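Local coordinates for protein amorpha-4,11-diene synthase (Artemisia annua, PDB 4GAX) that probably cyclises farnesyl diphosphate, with loss of diphosphate, to sesquiterpenes such as amorpha-4,11-diene, at residues L254-E258 / S299-I303; L290-F294 / P520-A524; F149-K154 / D179-F183. All coordinates share one frame. Residue numbers count along the deposited sequence, not the author numbering.

How the contacts relate
From the N terminus, contact 3 comes first: it closes a loop of 24 intervening residues, including helix 157-167, within the N-terminal helical domain. Further along, contact 1 brings helix 238-269 to the start of helix 299-322 across 40 residues. Segment 290-294 of contact 2 lies inside that loop, yet its partner 520-524 comes 225 residues later, so contacts 1 and 2 cross. They also touch: Arg302 and His255 of contact 1 hydrogen-bond to the carbonyls of Arg293 and Phe294. Helices 238-269, 282-292, 299-322 and 519-535 are thereby tied together, whereas contact 3 stands apart, its centre about 43 Å from the centre of contact 1 and about 33 Å from that of contact 2.

Contact 1: L254-E258 / S299-I303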
ATOM      1  N   LEU A 254       4.558 -16.353  -9.500  1.00 21.89           N
ATOM      2  CA  LEU A 254       5.505 -16.182  -8.402  1.00 18.75           C
ATOM      3  C   LEU A 254       4.747 -15.904  -7.107  1.00 22.25           C
ATOM      4  O   LEU A 254       5.049 -16.488  -6.065  1.00 22.64           O
ATOM      5  CB  LEU A 254       6.483 -15.041  -8.706  1.00 22.34           C
ATOM      6  CG  LEU A 254       7.387 -14.655  -7.532  1.00 27.29           C
ATOM      7  CD1 LEU A 254       8.380 -15.778  -7.176  1.00 28.61           C
ATOM      8  CD2 LEU A 254       8.129 -13.361  -7.822  1.00 24.27           C
ATOM      9  N   HIS A 255       3.752 -15.021  -7.174  1.00 20.41           N
ATOM     10  CA  HIS A 255       2.926 -14.719  -6.002  1.00 17.98           C
ATOM     11  C   HIS A 255       2.264 -15.983  -5.499  1.00 20.54           C
ATOM     12  O   HIS A 255       2.177 -16.201  -4.290  1.00 23.54           O
ATOM     13  CB  HIS A 255       1.853 -13.677  -6.332  1.00 16.35           C
ATOM     14  CG  HIS A 255       2.409 -12.336  -6.696  1.00 17.01           C
ATOM     15  ND1 HIS A 255       1.731 -11.434  -7.487  1.00 19.19           N
ATOM     16  CD2 HIS A 255       3.583 -11.742  -6.364  1.00 15.53           C
ATOM     17  CE1 HIS A 255       2.464 -10.342  -7.633  1.00 20.48           C
ATOM     18  NE2 HIS A 255       3.588 -10.499  -6.962  1.00 18.04           N
ATOM     19  N   ARG A 256       1.796 -16.814  -6.425  1.00 19.43           N
ATOM     20  CA  ARG A 256       1.159 -18.057  -6.039  1.00 21.06           C
ATOM     21  C   ARG A 256       2.147 -19.008  -5.369  1.00 20.96           C
ATOM     22  O   ARG A 256       1.767 -19.745  -4.446  1.00 24.04           O
ATOM     23  CB  ARG A 256       0.477 -18.719  -7.240  1.00 24.12           C
ATOM     24  CG  ARG A 256      -0.832 -18.050  -7.623  1.00 23.11           C
ATOM     25  CD  ARG A 256      -1.923 -18.330  -6.592  1.00 37.21           C
ATOM     26  NE  ARG A 256      -2.318 -19.740  -6.597  1.00 45.52           N
ATOM     27  CZ  ARG A 256      -3.349 -20.241  -7.277  1.00 43.42           C
ATOM     28  NH1 ARG A 256      -4.119 -19.453  -8.014  1.00 30.88           N
ATOM     29  NH2 ARG A 256      -3.616 -21.542  -7.206  1.00 50.05           N
ATOM     30  N   GLU A 257       3.396 -19.008  -5.831  1.00 20.88           N
ATOM     31  CA  GLU A 257       4.449 -19.820  -5.188  1.00 25.67           C
ATOM     32  C   GLU A 257       4.708 -19.362  -3.747  1.00 26.04           C
ATOM     33  O   GLU A 257       4.860 -20.188  -2.840  1.00 23.32           O
ATOM     34  CB  GLU A 257       5.767 -19.762  -5.987  1.00 34.82           C
ATOM     35  CG  GLU A 257       5.687 -20.355  -7.397  1.00 39.68           C
ATOM     36  CD  GLU A 257       7.037 -20.333  -8.132  1.00 60.74           C
ATOM     37  OE1 GLU A 257       7.848 -19.412  -7.879  1.00 67.48           O
ATOM     38  OE2 GLU A 257       7.290 -21.241  -8.958  1.00 62.70           O
ATOM     39  N   GLU A 258       4.785 -18.045  -3.553  1.00 20.62           N
ATOM     40  CA  GLU A 258       4.983 -17.454  -2.225  1.00 21.85           C
ATOM     41  C   GLU A 258       3.844 -17.812  -1.273  1.00 21.94           C
ATOM     42  O   GLU A 258       4.074 -18.177  -0.116  1.00 22.75           O
ATOM     43  CB  GLU A 258       5.097 -15.926  -2.346  1.00 17.86           C
ATOM     44  CG  GLU A 258       6.263 -15.482  -3.216  1.00 19.70           C
ATOM     45  CD  GLU A 258       6.217 -14.000  -3.570  1.00 23.84           C
ATOM     46  OE1 GLU A 258       5.219 -13.320  -3.214  1.00 24.60           O
ATOM     47  OE2 GLU A 258       7.184 -13.503  -4.212  1.00 20.66           O
ATOM     48  N   SER A 299      10.397 -10.709  -3.271  1.00 19.86           N
ATOM     49  CA  SER A 299       9.818 -11.979  -2.837  1.00 22.30           C
ATOM     50  C   SER A 299      10.145 -12.387  -1.397  1.00 23.93           C
ATOM     51  O   SER A 299       9.241 -12.730  -0.625  1.00 20.93           O
ATOM     52  CB  SER A 299      10.249 -13.104  -3.787  1.00 23.22           C
ATOM     53  OG  SER A 299       9.510 -14.266  -3.492  1.00 24.20           O
ATOM     54  N   ARG A 300      11.427 -12.363  -1.029  1.00 22.44           N
ATOM     55  CA  ARG A 300      11.809 -12.738   0.336  1.00 27.20           C
ATOM     56  C   ARG A 300      11.201 -11.791   1.353  1.00 23.36           C
ATOM     57  O   ARG A 300      10.733 -12.222   2.420  1.00 20.12           O
ATOM     58  CB  ARG A 300      13.331 -12.761   0.515  1.00 31.40           C
ATOM     59  CG  ARG A 300      14.029 -13.888  -0.233  1.00 48.19           C
ATOM     60  CD  ARG A 300      15.395 -14.208   0.378  1.00 64.29           C
ATOM     61  NE  ARG A 300      15.280 -14.966   1.628  1.00 71.43           N
ATOM     62  CZ  ARG A 300      15.108 -16.287   1.691  1.00 65.94           C
ATOM     63  NH1 ARG A 300      15.021 -17.004   0.577  1.00 41.42           N
ATOM     64  NH2 ARG A 300      15.017 -16.896   2.871  1.00 70.90           N
ATOM     65  N   ALA A 301      11.202 -10.503   1.020  1.00 20.18           N
ATOM     66  CA  ALA A 301      10.627  -9.498   1.915  1.00 19.36           C
ATOM     67  C   ALA A 301       9.138  -9.706   2.120  1.00 24.98           C
ATOM     68  O   ALA A 301       8.659  -9.585   3.245  1.00 22.91           O
ATOM     69  CB  ALA A 301      10.908  -8.081   1.403  1.00 22.63           C
ATOM     70  N   ARG A 302       8.400 -10.024   1.048  1.00 18.67           N
ATOM     71  CA  ARG A 302       6.968 -10.291   1.180  1.00 21.55           C
ATOM     72  C   ARG A 302       6.670 -11.486   2.079  1.00 23.95           C
ATOM     73  O   ARG A 302       5.733 -11.465   2.899  1.00 21.21           O
ATOM     74  CB  ARG A 302       6.330 -10.559  -0.200  1.00 21.49           C
ATOM     75  CG  ARG A 302       6.020  -9.318  -1.011  1.00 24.23           C
ATOM     76  CD  ARG A 302       5.110  -9.682  -2.184  1.00 18.92           C
ATOM     77  NE  ARG A 302       5.806 -10.521  -3.159  1.00 18.98           N
ATOM     78  CZ  ARG A 302       6.679 -10.056  -4.049  1.00 24.06           C
ATOM     79  NH1 ARG A 302       6.976  -8.754  -4.071  1.00 18.52           N
ATOM     80  NH2 ARG A 302       7.258 -10.891  -4.915  1.00 24.17           N
ATOM     81  N   ILE A 303       7.439 -12.555   1.898  1.00 14.35           N
ATOM     82  CA  ILE A 303       7.182 -13.775   2.669  1.00 13.39           C
ATOM     83  C   ILE A 303       7.426 -13.517   4.150  1.00 16.76           C
ATOM     84  O   ILE A 303       6.618 -13.903   4.995  1.00 22.50           O
ATOM     85  CB  ILE A 303       8.032 -14.955   2.160  1.00 24.80           C
ATOM     86  CG1 ILE A 303       7.489 -15.415   0.798  1.00 16.72           C
ATOM     87  CG2 ILE A 303       8.015 -16.110   3.165  1.00 20.25           C
ATOM     88  CD1 ILE A 303       8.392 -16.413   0.070  1.00 20.59           C
TER
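A buried salt bridge joins two neighbouring helices of the all-helical class I terpene synthase fold: 254-258 is part of helix 238-269, and 299-303 is the first turn of helix 299-322, which carries the aspartate-rich DDIYD sequence of the family further on. The short axes approach to 10.8 Å and cross at -40°, a separation wide enough for long polar side chains to fill.

Glu258 is the hub, and both carboxylate oxygens are well supplied. OE1 accepts from Arg302 NE at 2.9 Å, almost linearly at 178°, and also pairs with the hydroxyl of Tyr286 on helix 282-292. OE2 accepts from Arg302 NH2 at 2.7 Å. Two donors thus meet two acceptors in a side-on bidentate salt bridge, which lysine with its single amino group cannot make. The remaining amino group, Arg302 NH1, is satisfied by the carbonyls of Arg293 and Glu295 in the turn leading to helix 299-322.

His255 brings its imidazole CD2 over one face of the Arg302 guanidinium, 4.0 Å from NH2, while its NE2 is hydrogen-bonded to the carbonyl of Phe294. Apolar groups flank this polar centre. Leu254 CD2 lies 3.9 Å from Arg302 NH2, near the guanidinium plane, and Ile303 CG1 packs at 4.0 Å on Glu258 CB, where the aliphatic base of the glutamate suits a branched hydrocarbon. Ser299 is small enough to sit close and still polar: its OG donates to Glu258 OE2 at 2.6 Å.

Contact 2: L290-F294 / P520-A524; sequences LASRF and PLLVA
This is a buried contact between the C-terminal end of helix 282-292 and the first turns of helix 519-535, near the centre of the chain. Residues 290-292 have helical angles; Arg293 then swings to an extended conformation (phi/psi -147/129), and Phe294 turns again (-99/-11). Segment 520-524 is regular helix. Ser292 is in register with Ala524, their CA atoms 4.7 Å apart, with both CB atoms pointing sideways. The Ser292 carbonyl O receives a CA-H...O contact from Ala524 CA (3.5 Å, 165° at H) and a hydrogen bond from Asn527 one turn on.

Arg293, with chi1 to chi3 all m, curls its chain alongside the helix: its CD lies 3.9 Å from Ala524 CA, and its CG 4.0 Å from Ala524 CB. Its NH1 donates to Pro520 O (3.1 Å, 144°), which also accepts Ala524 N at 3.2 Å within the helix. Small Ala524 leaves room for the arginine's aliphatic part, while branched Val523 packs its CG1 on one guanidinium face, 3.6 Å from Arg293 NH1; NH2 finds its charge partner in Glu295. This is packing between two helices, far apart in sequence, of the alpha-helical bundle of the class I terpene synthase fold.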
ATOM      1  N   LEU A 290       1.607  -8.327   0.286  1.00 15.26           N
ATOM      2  CA  LEU A 290       1.667  -8.155  -1.162  1.00 19.00           C
ATOM      3  C   LEU A 290       1.503  -6.690  -1.554  1.00 23.23           C
ATOM      4  O   LEU A 290       1.975  -6.262  -2.610  1.00 19.91           O
ATOM      5  CB  LEU A 290       0.582  -9.003  -1.827  1.00 18.31           C
ATOM      6  CG  LEU A 290       0.539  -8.988  -3.357  1.00 24.89           C
ATOM      7  CD1 LEU A 290       1.910  -9.337  -3.960  1.00 21.88           C
ATOM      8  CD2 LEU A 290      -0.538  -9.942  -3.860  1.00 29.04           C
ATOM      9  N   ALA A 291       0.850  -5.918  -0.690  1.00 18.95           N
ATOM     10  CA  ALA A 291       0.656  -4.487  -0.942  1.00 25.30           C
ATOM     11  C   ALA A 291       1.922  -3.663  -0.788  1.00 21.90           C
ATOM     12  O   ALA A 291       2.122  -2.673  -1.510  1.00 19.80           O
ATOM     13  CB  ALA A 291      -0.446  -3.929  -0.038  1.00 26.18           C
ATOM     14  N   SER A 292       2.798  -4.061   0.137  1.00 18.07           N
ATOM     15  CA  SER A 292       4.000  -3.267   0.414  1.00 17.60           C
ATOM     16  C   SER A 292       4.828  -3.094  -0.851  1.00 19.90           C
ATOM     17  O   SER A 292       5.089  -1.965  -1.282  1.00 22.12           O
ATOM     18  CB  SER A 292       4.850  -3.890   1.530  1.00 23.37           C
ATOM     19  OG  SER A 292       5.311  -5.186   1.160  1.00 26.81           O
ATOM     20  N   ARG A 293       5.237  -4.215  -1.438  1.00 14.15           N
ATOM     21  CA  ARG A 293       5.915  -4.211  -2.743  1.00 16.09           C
ATOM     22  C   ARG A 293       5.505  -5.489  -3.468  1.00 21.06           C
ATOM     23  O   ARG A 293       5.612  -6.579  -2.903  1.00 23.99           O
ATOM     24  CB  ARG A 293       7.443  -4.196  -2.600  1.00 18.47           C
ATOM     25  CG  ARG A 293       8.127  -2.947  -1.960  1.00 15.45           C
ATOM     26  CD  ARG A 293       7.836  -1.640  -2.714  1.00 23.51           C
ATOM     27  NE  ARG A 293       8.138  -1.654  -4.151  1.00 17.20           N
ATOM     28  CZ  ARG A 293       9.092  -0.922  -4.736  1.00 26.41           C
ATOM     29  NH1 ARG A 293       9.879  -0.147  -4.005  1.00 21.76           N
ATOM     30  NH2 ARG A 293       9.267  -0.966  -6.060  1.00 23.53           N
ATOM     31  N   PHE A 294       5.045  -5.384  -4.712  1.00 18.13           N
ATOM     32  CA  PHE A 294       4.573  -6.587  -5.412  1.00 18.09           C
ATOM     33  C   PHE A 294       5.647  -7.148  -6.348  1.00 17.00           C
ATOM     34  O   PHE A 294       5.504  -8.251  -6.896  1.00 20.10           O
ATOM     35  CB  PHE A 294       3.329  -6.261  -6.254  1.00 22.58           C
ATOM     36  CG  PHE A 294       3.644  -5.414  -7.459  1.00 21.55           C
ATOM     37  CD1 PHE A 294       3.976  -5.996  -8.679  1.00 26.93           C
ATOM     38  CD2 PHE A 294       3.659  -4.026  -7.358  1.00 15.61           C
ATOM     39  CE1 PHE A 294       4.304  -5.208  -9.785  1.00 27.52           C
ATOM     40  CE2 PHE A 294       3.981  -3.220  -8.466  1.00 17.13           C
ATOM     41  CZ  PHE A 294       4.303  -3.820  -9.683  1.00 22.35           C
ATOM     42  N   PRO A 520      13.098   2.976  -2.356  1.00 22.09           N
ATOM     43  CA  PRO A 520      12.255   1.777  -2.463  1.00 17.89           C
ATOM     44  C   PRO A 520      11.556   1.454  -1.149  1.00 20.31           C
ATOM     45  O   PRO A 520      10.499   0.805  -1.171  1.00 19.57           O
ATOM     46  CB  PRO A 520      13.250   0.666  -2.843  1.00 23.94           C
ATOM     47  CG  PRO A 520      14.402   1.392  -3.474  1.00 24.79           C
ATOM     48  CD  PRO A 520      14.504   2.697  -2.721  1.00 22.71           C
ATOM     49  N   LEU A 521      12.119   1.910  -0.032  1.00 16.41           N
ATOM     50  CA  LEU A 521      11.468   1.716   1.268  1.00 18.18           C
ATOM     51  C   LEU A 521      10.361   2.746   1.471  1.00 15.50           C
ATOM     52  O   LEU A 521       9.325   2.464   2.107  1.00 19.52           O
ATOM     53  CB  LEU A 521      12.499   1.826   2.397  1.00 21.06           C
ATOM     54  CG  LEU A 521      13.442   0.629   2.536  1.00 33.09           C
ATOM     55  CD1 LEU A 521      14.538   0.948   3.543  1.00 35.20           C
ATOM     56  CD2 LEU A 521      12.649  -0.606   2.974  1.00 29.84           C
ATOM     57  N   LEU A 522      10.571   3.945   0.926  1.00 17.94           N
ATOM     58  CA  LEU A 522       9.561   4.997   1.037  1.00 18.10           C
ATOM     59  C   LEU A 522       8.343   4.560   0.235  1.00 18.66           C
ATOM     60  O   LEU A 522       7.192   4.744   0.681  1.00 20.33           O
ATOM     61  CB  LEU A 522      10.111   6.333   0.523  1.00 20.04           C
ATOM     62  CG  LEU A 522       9.110   7.489   0.554  1.00 25.57           C
ATOM     63  CD1 LEU A 522       8.616   7.703   1.970  1.00 22.04           C
ATOM     64  CD2 LEU A 522       9.731   8.776   0.004  1.00 24.28           C
ATOM     65  N   VAL A 523       8.599   3.959  -0.932  1.00 16.04           N
ATOM     66  CA  VAL A 523       7.536   3.466  -1.807  1.00 17.69           C
ATOM     67  C   VAL A 523       6.758   2.386  -1.056  1.00 19.83           C
ATOM     68  O   VAL A 523       5.527   2.358  -1.103  1.00 18.70           O
ATOM     69  CB  VAL A 523       8.100   2.923  -3.152  1.00 23.79           C
ATOM     70  CG1 VAL A 523       7.050   2.090  -3.919  1.00 15.67           C
ATOM     71  CG2 VAL A 523       8.628   4.083  -4.020  1.00 19.01           C
ATOM     72  N   ALA A 524       7.477   1.520  -0.338  1.00 21.57           N
ATOM     73  CA  ALA A 524       6.834   0.475   0.467  1.00 20.54           C
ATOM     74  C   ALA A 524       5.938   1.096   1.525  1.00 21.86           C
ATOM     75  O   ALA A 524       4.822   0.640   1.732  1.00 22.01           O
ATOM     76  CB  ALA A 524       7.889  -0.422   1.145  1.00 18.15           C
TER

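Contact 3: F149-K154 / D179-F183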
ATOM      1  N   PHE A 149     -11.535  27.842 -15.040  1.00 26.22           N
ATOM      2  CA  PHE A 149     -10.914  26.820 -15.871  1.00 28.45           C
ATOM      3  C   PHE A 149     -11.383  26.972 -17.314  1.00 32.87           C
ATOM      4  O   PHE A 149     -12.563  27.243 -17.570  1.00 29.18           O
ATOM      5  CB  PHE A 149     -11.196  25.412 -15.339  1.00 26.75           C
ATOM      6  CG  PHE A 149     -10.406  25.063 -14.109  1.00 22.77           C
ATOM      7  CD1 PHE A 149      -9.081  24.652 -14.209  1.00 23.93           C
ATOM      8  CD2 PHE A 149     -10.985  25.140 -12.849  1.00 27.72           C
ATOM      9  CE1 PHE A 149      -8.340  24.333 -13.081  1.00 30.02           C
ATOM     10  CE2 PHE A 149     -10.249  24.824 -11.711  1.00 29.44           C
ATOM     11  CZ  PHE A 149      -8.923  24.422 -11.825  1.00 34.69           C
ATOM     12  N   LYS A 150     -10.447  26.825 -18.247  1.00 30.57           N
ATOM     13  CA  LYS A 150     -10.721  27.055 -19.661  1.00 33.83           C
ATOM     14  C   LYS A 150     -11.804  26.119 -20.184  1.00 35.54           C
ATOM     15  O   LYS A 150     -11.872  24.947 -19.791  1.00 36.27           O
ATOM     16  CB  LYS A 150      -9.432  26.902 -20.478  1.00 34.62           C
ATOM     17  CG  LYS A 150      -8.456  28.056 -20.291  1.00 44.68           C
ATOM     18  CD  LYS A 150      -7.107  27.787 -20.947  1.00 43.19           C
ATOM     19  CE  LYS A 150      -6.289  29.074 -21.011  1.00 45.35           C
ATOM     20  NZ  LYS A 150      -4.839  28.829 -21.273  1.00 46.48           N
ATOM     21  N   GLN A 151     -12.655  26.646 -21.061  1.00 39.16           N
ATOM     22  CA  GLN A 151     -13.733  25.863 -21.664  1.00 52.25           C
ATOM     23  C   GLN A 151     -13.209  24.654 -22.448  1.00 52.38           C
ATOM     24  O   GLN A 151     -13.865  23.612 -22.509  1.00 57.67           O
ATOM     25  CB  GLN A 151     -14.585  26.754 -22.576  1.00 69.16           C
ATOM     26  CG  GLN A 151     -15.376  27.825 -21.836  1.00 77.52           C
ATOM     27  CD  GLN A 151     -16.426  27.234 -20.917  1.00 84.66           C
ATOM     28  OE1 GLN A 151     -17.025  26.202 -21.225  1.00 86.81           O
ATOM     29  NE2 GLN A 151     -16.649  27.880 -19.776  1.00 84.49           N
ATOM     30  N   SER A 152     -12.022  24.800 -23.033  1.00 45.91           N
ATOM     31  CA  SER A 152     -11.415  23.748 -23.850  1.00 51.19           C
ATOM     32  C   SER A 152     -10.996  22.499 -23.053  1.00 52.71           C
ATOM     33  O   SER A 152     -10.808  21.415 -23.629  1.00 42.82           O
ATOM     34  CB  SER A 152     -10.228  24.305 -24.649  1.00 49.36           C
ATOM     35  OG  SER A 152      -9.189  24.777 -23.801  1.00 47.29           O
ATOM     36  N   LEU A 153     -10.844  22.655 -21.737  1.00 42.01           N
ATOM     37  CA  LEU A 153     -10.495  21.536 -20.869  1.00 38.57           C
ATOM     38  C   LEU A 153     -11.602  20.499 -20.840  1.00 39.85           C
ATOM     39  O   LEU A 153     -11.335  19.301 -20.935  1.00 46.11           O
ATOM     40  CB  LEU A 153     -10.239  22.014 -19.438  1.00 31.03           C
ATOM     41  CG  LEU A 153      -8.936  22.770 -19.195  1.00 43.54           C
ATOM     42  CD1 LEU A 153      -8.781  23.093 -17.712  1.00 34.12           C
ATOM     43  CD2 LEU A 153      -7.762  21.948 -19.708  1.00 54.45           C
ATOM     44  N   LYS A 154     -12.840  20.972 -20.692  1.00 61.94           N
ATOM     45  CA  LYS A 154     -13.996  20.097 -20.529  1.00 62.17           C
ATOM     46  C   LYS A 154     -14.282  19.343 -21.817  1.00 67.00           C
ATOM     47  O   LYS A 154     -14.892  18.275 -21.802  1.00 71.01           O
ATOM     48  CB  LYS A 154     -15.228  20.907 -20.129  1.00 65.68           C
ATOM     49  CG  LYS A 154     -14.926  22.339 -19.720  1.00 69.17           C
ATOM     50  CD  LYS A 154     -16.143  23.227 -19.958  1.00 76.37           C
ATOM     51  CE  LYS A 154     -16.493  24.041 -18.720  1.00 76.66           C
ATOM     52  NZ  LYS A 154     -17.968  24.175 -18.563  1.00 76.52           N
ATOM     53  N   ASP A 179      -9.449  23.389  -6.295  1.00 22.49           N
ATOM     54  CA  ASP A 179     -10.349  23.872  -7.342  1.00 26.70           C
ATOM     55  C   ASP A 179     -10.459  22.872  -8.486  1.00 21.93           C
ATOM     56  O   ASP A 179     -11.558  22.581  -8.973  1.00 21.21           O
ATOM     57  CB  ASP A 179      -9.857  25.218  -7.884  1.00 26.05           C
ATOM     58  CG  ASP A 179     -10.073  26.360  -6.898  1.00 31.87           C
ATOM     59  OD1 ASP A 179     -10.757  26.136  -5.871  1.00 27.23           O
ATOM     60  OD2 ASP A 179      -9.579  27.484  -7.158  1.00 27.62           O
ATOM     61  N   ALA A 180      -9.321  22.350  -8.923  1.00 22.22           N
ATOM     62  CA  ALA A 180      -9.315  21.430 -10.065  1.00 23.65           C
ATOM     63  C   ALA A 180     -10.053  20.141  -9.739  1.00 19.22           C
ATOM     64  O   ALA A 180     -10.649  19.513 -10.622  1.00 20.60           O
ATOM     65  CB  ALA A 180      -7.882  21.136 -10.521  1.00 20.31           C
ATOM     66  N   LEU A 181     -10.021  19.741  -8.468  1.00 21.54           N
ATOM     67  CA  LEU A 181     -10.683  18.501  -8.068  1.00 17.42           C
ATOM     68  C   LEU A 181     -12.196  18.668  -8.184  1.00 22.40           C
ATOM     69  O   LEU A 181     -12.894  17.806  -8.730  1.00 24.84           O
ATOM     70  CB  LEU A 181     -10.289  18.101  -6.639  1.00 23.93           C
ATOM     71  CG  LEU A 181     -11.014  16.850  -6.103  1.00 29.00           C
ATOM     72  CD1 LEU A 181     -10.880  15.664  -7.077  1.00 26.40           C
ATOM     73  CD2 LEU A 181     -10.507  16.447  -4.714  1.00 26.26           C
ATOM     74  N   VAL A 182     -12.704  19.795  -7.698  1.00 19.04           N
ATOM     75  CA  VAL A 182     -14.135  20.083  -7.790  1.00 24.45           C
ATOM     76  C   VAL A 182     -14.588  20.172  -9.252  1.00 25.54           C
ATOM     77  O   VAL A 182     -15.618  19.607  -9.627  1.00 23.44           O
ATOM     78  CB  VAL A 182     -14.485  21.391  -7.037  1.00 25.58           C
ATOM     79  CG1 VAL A 182     -15.930  21.815  -7.320  1.00 33.93           C
ATOM     80  CG2 VAL A 182     -14.263  21.205  -5.544  1.00 29.39           C
ATOM     81  N   PHE A 183     -13.799  20.863 -10.069  1.00 23.63           N
ATOM     82  CA  PHE A 183     -14.099  21.068 -11.490  1.00 25.97           C
ATOM     83  C   PHE A 183     -14.132  19.726 -12.253  1.00 23.98           C
ATOM     84  O   PHE A 183     -15.131  19.368 -12.880  1.00 20.55           O
ATOM     85  CB  PHE A 183     -13.052  22.034 -12.078  1.00 19.06           C
ATOM     86  CG  PHE A 183     -13.172  22.260 -13.567  1.00 22.80           C
ATOM     87  CD1 PHE A 183     -14.106  23.155 -14.075  1.00 29.32           C
ATOM     88  CD2 PHE A 183     -12.320  21.610 -14.448  1.00 25.78           C
ATOM     89  CE1 PHE A 183     -14.211  23.367 -15.442  1.00 34.34           C
ATOM     90  CE2 PHE A 183     -12.417  21.819 -15.822  1.00 29.01           C
ATOM     91  CZ  PHE A 183     -13.360  22.697 -16.314  1.00 27.09           C
TER
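Phe149 and Phe183 supply most of the buried surface. Their rings form an offset stack, centroids 4.7 Å apart and planes inclined at 24°. The offset lets Phe149 CB sit over the face of Phe183, 3.6 Å from the ring centroid and only 12° off its normal, a CH-pi contact. Chi1 near 180° (t) on Phe183 reaches the ring out from helix 175-194, while Phe149, in an extended piece of chain before the short turn 151-154, pushes its ring tip along the helix: Phe149 CZ is 3.5 Å from Ala180 CA and 3.7 Å from Ala180 CB. The single methyl of Ala180 lets the ring come this close to the backbone.

All this lies in the N-terminal domain of a plant terpene synthase, an alpha-helical barrel related to the six-hairpin folds, where helix 157-167 packs against Ala180 as well. Lys143 makes a cation-pi interaction with Phe149 and a salt bridge with Asp179.

Lys154 lends its aliphatic part to the Phe183 ring, Lys154 CG lying 3.8 Å from Phe183 CZ, although this lysine is poorly ordered; its NZ hydrogen-bonds to His187 NE2. Leu153 CB meets the ring edge at Phe183 CE2, 4.2 Å away.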